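Local structure of phage-like element PBSX protein XepA (6IA5) at residues K215-G218 with Q224-P227; D235-S240 with E247-D252. The protein is a prophage-encoded protein of unknown function that assembles as a pentamer and does not seem to take part in host cell lysis. All blocks are in the same frame, centred on the assembly; numbering follows the deposited sequence.

Contact 1 (K215-G218 with Q224-P227); sequences KFWG and QKLP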
ATOM      1  N   LYS E 215      16.780  14.968  44.113  1.00 38.28           N
ATOM      2  CA  LYS E 215      16.042  13.777  44.482  1.00 35.76           C
ATOM      3  C   LYS E 215      15.263  13.306  43.263  1.00 38.19           C
ATOM      4  O   LYS E 215      14.664  14.126  42.570  1.00 34.95           O
ATOM      5  CB  LYS E 215      15.108  14.087  45.653  1.00 42.94           C
ATOM      6  CG  LYS E 215      14.461  12.884  46.325  1.00 50.78           C
ATOM      7  CD  LYS E 215      13.851  13.226  47.675  1.00 58.85           C
ATOM      8  CE  LYS E 215      13.623  12.042  48.604  1.00 58.73           C
ATOM      9  NZ  LYS E 215      13.304  10.786  47.886  1.00 51.77           N
ATOM     10  N   PHE E 216      15.289  11.986  43.015  1.00 37.45           N
ATOM     11  CA  PHE E 216      14.718  11.401  41.809  1.00 35.84           C
ATOM     12  C   PHE E 216      13.302  10.903  42.098  1.00 35.44           C
ATOM     13  O   PHE E 216      13.097  10.107  43.016  1.00 33.96           O
ATOM     14  CB  PHE E 216      15.585  10.230  41.331  1.00 33.32           C
ATOM     15  CG  PHE E 216      17.073  10.494  41.258  1.00 37.16           C
ATOM     16  CD1 PHE E 216      17.570  11.749  40.916  1.00 36.18           C
ATOM     17  CD2 PHE E 216      17.986   9.470  41.497  1.00 35.54           C
ATOM     18  CE1 PHE E 216      18.942  11.971  40.814  1.00 39.42           C
ATOM     19  CE2 PHE E 216      19.354   9.694  41.398  1.00 36.65           C
ATOM     20  CZ  PHE E 216      19.824  10.946  41.054  1.00 35.63           C
ATOM     21  N   TRP E 217      12.333  11.367  41.300  1.00 36.35           N
ATOM     22  CA  TRP E 217      10.936  11.041  41.547  1.00 40.23           C
ATOM     23  C   TRP E 217      10.279  10.570  40.258  1.00 38.78           C
ATOM     24  O   TRP E 217      10.583  11.078  39.186  1.00 40.31           O
ATOM     25  CB  TRP E 217      10.156  12.274  42.016  1.00 41.75           C
ATOM     26  CG  TRP E 217      10.543  12.925  43.306  1.00 39.60           C
ATOM     27  CD1 TRP E 217      11.158  14.135  43.446  1.00 42.91           C
ATOM     28  CD2 TRP E 217      10.229  12.482  44.640  1.00 41.69           C
ATOM     29  NE1 TRP E 217      11.268  14.466  44.771  1.00 41.80           N
ATOM     30  CE2 TRP E 217      10.699  13.479  45.530  1.00 43.05           C
ATOM     31  CE3 TRP E 217       9.597  11.353  45.175  1.00 43.57           C
ATOM     32  CZ2 TRP E 217      10.570  13.370  46.917  1.00 43.06           C
ATOM     33  CZ3 TRP E 217       9.468  11.242  46.547  1.00 49.25           C
ATOM     34  CH2 TRP E 217       9.954  12.235  47.405  1.00 51.81           C
ATOM     35  N   GLY E 218       9.332   9.638  40.401  1.00 38.22           N
ATOM     36  CA  GLY E 218       8.372   9.340  39.355  1.00 38.26           C
ATOM     37  C   GLY E 218       6.952   9.605  39.859  1.00 43.64           C
ATOM     38  O   GLY E 218       6.716   9.636  41.066  1.00 40.40           O
ATOM     39  N   GLN E 224       0.886  11.199  43.219  1.00 46.98           N
ATOM     40  CA  GLN E 224       1.878  11.373  44.270  1.00 53.78           C
ATOM     41  C   GLN E 224       3.272  11.016  43.743  1.00 57.13           C
ATOM     42  O   GLN E 224       3.437  10.085  42.959  1.00 49.76           O
ATOM     43  CB  GLN E 224       1.555  10.493  45.473  1.00 50.84           C
ATOM     44  CG  GLN E 224       0.256  10.890  46.177  1.00 61.90           C
ATOM     45  CD  GLN E 224       0.327  12.283  46.758  1.00 62.52           C
ATOM     46  OE1 GLN E 224       1.142  12.563  47.632  1.00 64.58           O
ATOM     47  NE2 GLN E 224      -0.508  13.180  46.262  1.00 55.17           N
ATOM     48  N   LYS E 225       4.277  11.766  44.203  1.00 52.41           N
ATOM     49  CA  LYS E 225       5.668  11.516  43.880  1.00 45.99           C
ATOM     50  C   LYS E 225       6.121  10.237  44.577  1.00 45.01           C
ATOM     51  O   LYS E 225       5.846  10.028  45.760  1.00 39.98           O
ATOM     52  CB  LYS E 225       6.540  12.714  44.275  1.00 49.01           C
ATOM     53  CG  LYS E 225       6.338  13.946  43.399  1.00 48.83           C
ATOM     54  CD  LYS E 225       7.438  14.976  43.530  1.00 54.35           C
ATOM     55  CE  LYS E 225       7.726  15.435  44.946  1.00 48.97           C
ATOM     56  NZ  LYS E 225       6.543  16.067  45.557  1.00 54.33           N
ATOM     57  N   LEU E 226       6.806   9.383  43.805  1.00 41.65           N
ATOM     58  CA  LEU E 226       7.363   8.122  44.271  1.00 49.04           C
ATOM     59  C   LEU E 226       8.868   8.146  44.017  1.00 42.15           C
ATOM     60  O   LEU E 226       9.302   8.511  42.920  1.00 42.46           O
ATOM     61  CB  LEU E 226       6.726   6.982  43.468  1.00 47.94           C
ATOM     62  CG  LEU E 226       5.221   6.824  43.670  1.00 51.44           C
ATOM     63  CD1 LEU E 226       4.556   6.278  42.409  1.00 50.42           C
ATOM     64  CD2 LEU E 226       4.950   5.925  44.867  1.00 46.91           C
ATOM     65  N   PRO E 227       9.696   7.734  44.998  1.00 37.56           N
ATOM     66  CA  PRO E 227      11.148   7.734  44.811  1.00 39.90           C
ATOM     67  C   PRO E 227      11.524   6.662  43.794  1.00 38.33           C
ATOM     68  O   PRO E 227      10.983   5.563  43.817  1.00 38.83           O
ATOM     69  CB  PRO E 227      11.725   7.386  46.193  1.00 39.03           C
ATOM     70  CG  PRO E 227      10.533   7.417  47.149  1.00 41.43           C
ATOM     71  CD  PRO E 227       9.285   7.221  46.313  1.00 37.58           C
TER
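Strands 215-218 and 225-227 run antiparallel with a marked twist, their short axes 123° apart, and G218 and L226 form a hydrogen-bonded pair. G218 N donates to L226 O and L226 N to G218 O, each over 2.8 Å. W217 and P227 make the next, non-hydrogen-bonded pair. Here W217 CA lies 3.3 Å from L226 O, a CA-H...O contact.

The indole of W217 carries the side-chain packing. K225 crosses one face of it. K225 CB comes within 3.5 Å of W217 CE3, and the bend at chi3 (-54°) brings K225 CE over the five-membered ring of W217, 3.7 Å from its centroid. This is a CH-pi contact. K225 NZ lies farther off, so any cation-pi attraction is weak; its salt bridge is to E189. The aliphatic chain of K215, through CG, lies on the opposite face of the indole. P227 touches the six-membered ring obliquely, with CG 4.0 Å from W217 CZ3. W217 NE1 is hydrogen-bonded to E262, which ties the N-H edge of the indole to strand 258-267. L226 and P227 also pack against a neighbouring subunit. The whole is a twisted beta hairpin of strands 211-219 and 225-232, with a tryptophan sandwiched between two lysine chains.

Contact 2 (D235-S240 with E247-D252); sequences DATTAS and EAWAFD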
ATOM      1  N   ASP E 235      30.428   4.911  37.821  1.00 41.15           N
ATOM      2  CA  ASP E 235      30.793   3.904  38.801  1.00 37.64           C
ATOM      3  C   ASP E 235      29.644   2.954  39.114  1.00 41.84           C
ATOM      4  O   ASP E 235      29.786   2.137  40.022  1.00 46.30           O
ATOM      5  CB  ASP E 235      31.316   4.563  40.087  1.00 40.21           C
ATOM      6  CG  ASP E 235      30.292   5.437  40.785  1.00 43.08           C
ATOM      7  OD1 ASP E 235      29.100   5.365  40.412  1.00 44.84           O
ATOM      8  OD2 ASP E 235      30.686   6.200  41.691  1.00 47.43           O
ATOM      9  N   ALA E 236      28.504   3.075  38.413  1.00 39.05           N
ATOM     10  CA  ALA E 236      27.365   2.181  38.613  1.00 34.14           C
ATOM     11  C   ALA E 236      26.776   2.279  40.032  1.00 32.23           C
ATOM     12  O   ALA E 236      26.129   1.358  40.499  1.00 35.49           O
ATOM     13  CB  ALA E 236      27.723   0.738  38.274  1.00 33.16           C
ATOM     14  N   THR E 237      26.978   3.395  40.736  1.00 32.53           N
ATOM     15  CA  THR E 237      26.252   3.658  41.970  1.00 37.81           C
ATOM     16  C   THR E 237      24.757   3.660  41.652  1.00 38.39           C
ATOM     17  O   THR E 237      24.349   4.286  40.673  1.00 35.03           O
ATOM     18  CB  THR E 237      26.565   5.070  42.505  1.00 35.60           C
ATOM     19  OG1 THR E 237      27.967   5.127  42.722  1.00 36.78           O
ATOM     20  CG2 THR E 237      25.845   5.438  43.784  1.00 35.61           C
ATOM     21  N   THR E 238      23.958   3.006  42.508  1.00 32.66           N
ATOM     22  CA  THR E 238      22.509   3.053  42.425  1.00 32.73           C
ATOM     23  C   THR E 238      21.999   3.885  43.597  1.00 35.39           C
ATOM     24  O   THR E 238      22.353   3.613  44.740  1.00 34.78           O
ATOM     25  CB  THR E 238      21.916   1.640  42.488  1.00 33.86           C
ATOM     26  OG1 THR E 238      22.542   0.937  41.424  1.00 37.75           O
ATOM     27  CG2 THR E 238      20.419   1.599  42.279  1.00 34.95           C
ATOM     28  N   ALA E 239      21.189   4.912  43.321  1.00 33.56           N
ATOM     29  CA  ALA E 239      20.691   5.766  44.390  1.00 35.02           C
ATOM     30  C   ALA E 239      19.392   6.426  43.940  1.00 34.61           C
ATOM     31  O   ALA E 239      19.094   6.442  42.742  1.00 32.56           O
ATOM     32  CB  ALA E 239      21.731   6.799  44.786  1.00 34.37           C
ATOM     33  N   SER E 240      18.650   6.974  44.919  1.00 32.20           N
ATOM     34  CA  SER E 240      17.419   7.695  44.616  1.00 35.44           C
ATOM     35  C   SER E 240      17.620   9.200  44.794  1.00 37.28           C
ATOM     36  O   SER E 240      16.662   9.970  44.717  1.00 37.75           O
ATOM     37  CB  SER E 240      16.274   7.179  45.450  1.00 40.46           C
ATOM     38  OG  SER E 240      16.626   7.276  46.832  1.00 37.67           O
ATOM     39  N   GLU E 247      27.720  14.662  36.521  1.00 36.45           N
ATOM     40  CA  GLU E 247      27.450  13.237  36.521  1.00 37.58           C
ATOM     41  C   GLU E 247      26.143  12.984  35.776  1.00 38.35           C
ATOM     42  O   GLU E 247      25.359  13.903  35.566  1.00 37.12           O
ATOM     43  CB  GLU E 247      27.465  12.683  37.945  1.00 38.01           C
ATOM     44  CG  GLU E 247      26.471  13.349  38.851  1.00 38.94           C
ATOM     45  CD  GLU E 247      26.447  12.948  40.321  1.00 42.60           C
ATOM     46  OE1 GLU E 247      27.501  12.598  40.896  1.00 38.93           O
ATOM     47  OE2 GLU E 247      25.359  12.995  40.894  1.00 40.59           O
ATOM     48  N   ALA E 248      25.948  11.733  35.355  1.00 36.14           N
ATOM     49  CA  ALA E 248      24.746  11.349  34.641  1.00 34.28           C
ATOM     50  C   ALA E 248      24.199  10.062  35.259  1.00 34.39           C
ATOM     51  O   ALA E 248      24.965   9.178  35.635  1.00 31.94           O
ATOM     52  CB  ALA E 248      25.037  11.171  33.171  1.00 32.74           C
ATOM     53  N   TRP E 249      22.870   9.968  35.295  1.00 31.15           N
ATOM     54  CA  TRP E 249      22.147   8.897  35.955  1.00 33.30           C
ATOM     55  C   TRP E 249      21.182   8.283  34.950  1.00 32.30           C
ATOM     56  O   TRP E 249      20.446   9.017  34.297  1.00 33.94           O
ATOM     57  CB  TRP E 249      21.398   9.465  37.159  1.00 29.78           C
ATOM     58  CG  TRP E 249      22.291   9.944  38.265  1.00 32.16           C
ATOM     59  CD1 TRP E 249      22.880  11.178  38.403  1.00 30.68           C
ATOM     60  CD2 TRP E 249      22.689   9.170  39.414  1.00 29.91           C
ATOM     61  NE1 TRP E 249      23.614  11.219  39.563  1.00 33.29           N
ATOM     62  CE2 TRP E 249      23.513  10.005  40.205  1.00 33.54           C
ATOM     63  CE3 TRP E 249      22.417   7.864  39.849  1.00 29.94           C
ATOM     64  CZ2 TRP E 249      24.053   9.569  41.416  1.00 31.93           C
ATOM     65  CZ3 TRP E 249      22.962   7.434  41.037  1.00 31.89           C
ATOM     66  CH2 TRP E 249      23.769   8.282  41.811  1.00 33.87           C
ATOM     67  N   ALA E 250      21.184   6.945  34.865  1.00 32.33           N
ATOM     68  CA  ALA E 250      20.334   6.196  33.958  1.00 32.88           C
ATOM     69  C   ALA E 250      19.144   5.628  34.725  1.00 29.75           C
ATOM     70  O   ALA E 250      19.329   5.039  35.787  1.00 31.04           O
ATOM     71  CB  ALA E 250      21.139   5.103  33.281  1.00 24.70           C
ATOM     72  N   PHE E 251      17.931   5.789  34.162  1.00 29.92           N
ATOM     73  CA  PHE E 251      16.713   5.313  34.810  1.00 31.13           C
ATOM     74  C   PHE E 251      15.898   4.458  33.847  1.00 32.33           C
ATOM     75  O   PHE E 251      15.803   4.757  32.657  1.00 33.24           O
ATOM     76  CB  PHE E 251      15.802   6.479  35.206  1.00 30.25           C
ATOM     77  CG  PHE E 251      16.419   7.452  36.174  1.00 32.15           C
ATOM     78  CD1 PHE E 251      17.238   8.482  35.736  1.00 31.22           C
ATOM     79  CD2 PHE E 251      16.192   7.314  37.539  1.00 31.83           C
ATOM     80  CE1 PHE E 251      17.807   9.369  36.640  1.00 29.15           C
ATOM     81  CE2 PHE E 251      16.770   8.192  38.443  1.00 28.53           C
ATOM     82  CZ  PHE E 251      17.566   9.219  37.991  1.00 29.78           C
ATOM     83  N   ASP E 252      15.292   3.411  34.399  1.00 36.13           N
ATOM     84  CA  ASP E 252      14.255   2.646  33.734  1.00 36.56           C
ATOM     85  C   ASP E 252      12.919   3.284  34.102  1.00 37.17           C
ATOM     86  O   ASP E 252      12.534   3.263  35.267  1.00 32.69           O
ATOM     87  CB  ASP E 252      14.316   1.177  34.167  1.00 40.81           C
ATOM     88  CG  ASP E 252      13.156   0.308  33.681  1.00 50.42           C
ATOM     89  OD1 ASP E 252      12.386   0.754  32.772  1.00 46.96           O
ATOM     90  OD2 ASP E 252      13.035  -0.827  34.196  1.00 56.39           O
TER
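This is a packing contact of one side chain on side chains and backbone, without hydrogen bonds between the segments. It lies in the C-terminal beta domain, where the ring of W249 reaches from strand 247-252 to the chain at 237-239. The backbones stay apart: the nearest CA atoms, of T238 and W249, are 8.7 Å from each other. The outer end of the six-membered ring does the touching. W249 CH2 lies 3.9 Å from A239 CB and 4.0 Å from T237 CG2. W249 CZ3 approaches the backbone, 3.5 Å from T237 O.

Each side is held in place by a carboxylate. E247 OE2 accepts from W249 NE1 over 2.8 Å. The oxygen lies in the indole plane, while the N-H comes from above the carboxylate plane. This restrains the rotation of the ring. The same oxygen is hydrogen-bonded to T242 OG1. On the other side D235 OD1 takes two bonds from T237, both from above the same face of the carboxylate, well out of its plane. T237 N donates to it at 2.9 Å, forming an Asx turn, and T237 OG1 donates at 2.6 Å. In T237, OG1 sits beside the backbone N (chi1 -59°) and CG2 is opposite that N, where it meets the indole. D235 OD2 makes a salt bridge to K232.

Strand 225-232 supplies further packing: K232 lies against W249, and A239 is hydrogen-bonded through its backbone to G230. On the other flank, strand 247-252 pairs with strand 200-207, through E247 with V205 and W249 with V203.

Overall arrangement
Both contacts lie in the C-terminal beta domain, far from the centre of the elongated chain. They follow one another along the sequence and neither encloses the other. Contact 1 closes first, across the short turn between strands 211-219 and 225-232. The chain then runs along strand 225-232 into 235-240, and contact 2 spans the six residues leading to strand 247-252. Their centres are about 15 Å apart, and F216 joins them. Its backbone N probably hydrogen-bonds to S240 O, and its ring meets F251 edge-to-face and also packs on W249. Strand 225-232 belongs to the contact 1 hairpin and neighbours both 238-239 and 247-252, so one sheet connects both contacts.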